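Local coordinates for protein tylactone synthase starter module and modules 1 & 2 (Streptomyces fradiae, PDB 2Z5L) that probably reduces the beta-keto group of a polyketide intermediate with NADPH, as the first ketoreductase of the tylosin polyketide synthase, at residues A[52-57]-A[61-66]. Residues are numbered along the deposited sequence; the frame is centred on the assembly and turned at random.
Sequences LVAPPT and ELLDGL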
ATOM      1  N   LEU A  52      20.914 -10.713 -12.627  1.00 37.22           N
ATOM      2  CA  LEU A  52      19.765 -11.355 -12.001  1.00 37.00           C
ATOM      3  C   LEU A  52      20.109 -11.660 -10.555  1.00 36.10           C
ATOM      4  O   LEU A  52      21.002 -12.463 -10.298  1.00 35.84           O
ATOM      5  CB  LEU A  52      19.416 -12.662 -12.695  1.00 38.40           C
ATOM      6  CG  LEU A  52      19.211 -12.615 -14.203  1.00 39.99           C
ATOM      7  CD1 LEU A  52      18.868 -14.009 -14.682  1.00 40.37           C
ATOM      8  CD2 LEU A  52      18.111 -11.626 -14.565  1.00 37.51           C
ATOM      9  N   VAL A  53      19.400 -11.015  -9.627  1.00 36.02           N
ATOM     10  CA  VAL A  53      19.596 -11.214  -8.190  1.00 34.76           C
ATOM     11  C   VAL A  53      18.485 -12.131  -7.700  1.00 37.07           C
ATOM     12  O   VAL A  53      17.307 -11.846  -7.901  1.00 36.27           O
ATOM     13  CB  VAL A  53      19.493  -9.891  -7.410  1.00 34.44           C
ATOM     14  CG1 VAL A  53      19.817 -10.130  -5.946  1.00 34.13           C
ATOM     15  CG2 VAL A  53      20.438  -8.851  -8.011  1.00 35.63           C
ATOM     16  N   ALA A  54      18.855 -13.227  -7.050  1.00 38.09           N
ATOM     17  CA  ALA A  54      17.855 -14.165  -6.561  1.00 39.13           C
ATOM     18  C   ALA A  54      18.265 -14.852  -5.264  1.00 41.12           C
ATOM     19  O   ALA A  54      19.458 -14.966  -4.969  1.00 41.00           O
ATOM     20  CB  ALA A  54      17.586 -15.211  -7.625  1.00 40.36           C
ATOM     21  N   PRO A  55      17.279 -15.329  -4.477  1.00 42.30           N
ATOM     22  CA  PRO A  55      17.536 -16.018  -3.208  1.00 43.47           C
ATOM     23  C   PRO A  55      18.293 -17.313  -3.472  1.00 45.10           C
ATOM     24  O   PRO A  55      18.231 -17.852  -4.565  1.00 42.81           O
ATOM     25  CB  PRO A  55      16.140 -16.294  -2.663  1.00 43.74           C
ATOM     26  CG  PRO A  55      15.312 -15.234  -3.274  1.00 44.35           C
ATOM     27  CD  PRO A  55      15.835 -15.154  -4.682  1.00 43.89           C
ATOM     28  N   PRO A  56      18.995 -17.835  -2.458  1.00 48.17           N
ATOM     29  CA  PRO A  56      19.773 -19.071  -2.567  1.00 51.67           C
ATOM     30  C   PRO A  56      19.025 -20.188  -3.287  1.00 55.37           C
ATOM     31  O   PRO A  56      18.093 -20.779  -2.741  1.00 55.77           O
ATOM     32  CB  PRO A  56      20.068 -19.412  -1.112  1.00 49.87           C
ATOM     33  CG  PRO A  56      20.162 -18.063  -0.475  1.00 49.44           C
ATOM     34  CD  PRO A  56      18.977 -17.356  -1.063  1.00 48.67           C
ATOM     35  N   THR A  57      19.452 -20.470  -4.516  1.00 60.87           N
ATOM     36  CA  THR A  57      18.848 -21.513  -5.341  1.00 65.45           C
ATOM     37  C   THR A  57      17.323 -21.418  -5.357  1.00 67.81           C
ATOM     38  O   THR A  57      16.620 -22.383  -5.041  1.00 67.93           O
ATOM     39  CB  THR A  57      19.258 -22.923  -4.846  1.00 66.45           C
ATOM     40  OG1 THR A  57      18.842 -23.099  -3.483  1.00 67.34           O
ATOM     41  CG2 THR A  57      20.763 -23.101  -4.943  1.00 66.53           C
ATOM     42  N   GLU A  61      15.453 -23.349 -12.991  1.00 66.86           N
ATOM     43  CA  GLU A  61      14.692 -23.076 -14.208  1.00 66.21           C
ATOM     44  C   GLU A  61      14.535 -21.593 -14.504  1.00 64.07           C
ATOM     45  O   GLU A  61      15.013 -21.103 -15.525  1.00 63.27           O
ATOM     46  CB  GLU A  61      13.302 -23.714 -14.114  1.00 68.45           C
ATOM     47  CG  GLU A  61      13.167 -25.028 -14.874  1.00 71.44           C
ATOM     48  CD  GLU A  61      14.272 -26.012 -14.532  1.00 73.00           C
ATOM     49  OE1 GLU A  61      14.389 -26.384 -13.341  1.00 73.10           O
ATOM     50  OE2 GLU A  61      15.021 -26.405 -15.457  1.00 74.66           O
ATOM     51  N   LEU A  62      13.851 -20.891 -13.605  1.00 62.63           N
ATOM     52  CA  LEU A  62      13.600 -19.462 -13.760  1.00 60.28           C
ATOM     53  C   LEU A  62      14.866 -18.709 -14.184  1.00 58.95           C
ATOM     54  O   LEU A  62      14.875 -18.028 -15.209  1.00 58.82           O
ATOM     55  CB  LEU A  62      13.056 -18.884 -12.445  1.00 59.86           C
ATOM     56  CG  LEU A  62      12.117 -17.676 -12.505  1.00 58.92           C
ATOM     57  CD1 LEU A  62      12.750 -16.583 -13.345  1.00 59.15           C
ATOM     58  CD2 LEU A  62      10.775 -18.083 -13.086  1.00 58.62           C
ATOM     59  N   LEU A  63      15.930 -18.830 -13.399  1.00 57.90           N
ATOM     60  CA  LEU A  63      17.179 -18.150 -13.718  1.00 57.50           C
ATOM     61  C   LEU A  63      17.677 -18.505 -15.111  1.00 57.91           C
ATOM     62  O   LEU A  63      18.141 -17.635 -15.852  1.00 57.60           O
ATOM     63  CB  LEU A  63      18.250 -18.488 -12.681  1.00 56.48           C
ATOM     64  CG  LEU A  63      18.115 -17.685 -11.382  1.00 55.47           C
ATOM     65  CD1 LEU A  63      18.983 -18.281 -10.311  1.00 54.43           C
ATOM     66  CD2 LEU A  63      18.478 -16.233 -11.645  1.00 53.50           C
ATOM     67  N   ASP A  64      17.586 -19.784 -15.460  1.00 58.46           N
ATOM     68  CA  ASP A  64      18.010 -20.261 -16.773  1.00 59.15           C
ATOM     69  C   ASP A  64      17.054 -19.742 -17.845  1.00 58.35           C
ATOM     70  O   ASP A  64      17.465 -19.424 -18.963  1.00 58.18           O
ATOM     71  CB  ASP A  64      18.052 -21.798 -16.795  1.00 60.64           C
ATOM     72  CG  ASP A  64      19.398 -22.358 -16.358  1.00 63.34           C
ATOM     73  OD1 ASP A  64      19.750 -22.248 -15.159  1.00 64.78           O
ATOM     74  OD2 ASP A  64      20.118 -22.906 -17.228  1.00 63.91           O
ATOM     75  N   GLY A  65      15.776 -19.659 -17.493  1.00 56.83           N
ATOM     76  CA  GLY A  65      14.782 -19.160 -18.420  1.00 55.82           C
ATOM     77  C   GLY A  65      14.965 -17.681 -18.706  1.00 55.53           C
ATOM     78  O   GLY A  65      14.939 -17.276 -19.865  1.00 56.07           O
ATOM     79  N   LEU A  66      15.148 -16.870 -17.664  1.00 55.94           N
ATOM     80  CA  LEU A  66      15.328 -15.423 -17.838  1.00 55.92           C
ATOM     81  C   LEU A  66      16.597 -15.071 -18.600  1.00 56.02           C
ATOM     82  O   LEU A  66      16.588 -14.194 -19.462  1.00 56.39           O
ATOM     83  CB  LEU A  66      15.353 -14.710 -16.482  1.00 56.32           C
ATOM     84  CG  LEU A  66      14.028 -14.439 -15.755  1.00 57.39           C
ATOM     85  CD1 LEU A  66      14.313 -13.761 -14.422  1.00 56.33           C
ATOM     86  CD2 LEU A  66      13.129 -13.546 -16.617  1.00 56.17           C
TER
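The side chains of L52 and L63 overlap flank to flank, one reaching out from the strand and the other back from the helix. The CD2 methyl of L63 lies alongside L52, 3.8 Å from L52 CD1 and 3.8 Å from L52 CB. The same L63 methyl extends to A54, with L63 CD2 4.2 Å from A54 CB. L52 CD1 goes further into the helix surface and meets L66 CB at 4.0 Å. It also passes L63 O at 3.9 Å, a carbonyl that accepts a hydrogen bond from the T67 hydroxyl. L52 chi1 (-53°) turns CG away from its own carbonyl carbon, and the extended chi2 (-180°) carries CD1 to the helix. L52 and A54 are held in place by backbone hydrogen bonds to L80, and T67 and L70 continue the helix surface against L52. Strand 52-54 and helix 61-66 run nearly antiparallel (171°), their axes 10.3 Å apart. They belong to strand 49-54 and helix 60-71, which with strand 80-81 make a beta-alpha-beta unit. This is consistent with the Rossmann-like structural subdomain of modular polyketide synthase ketoreductases. The side-chain contacts are all aliphatic, so packing of aliphatic carbons, not polar bonding, holds these two segments together.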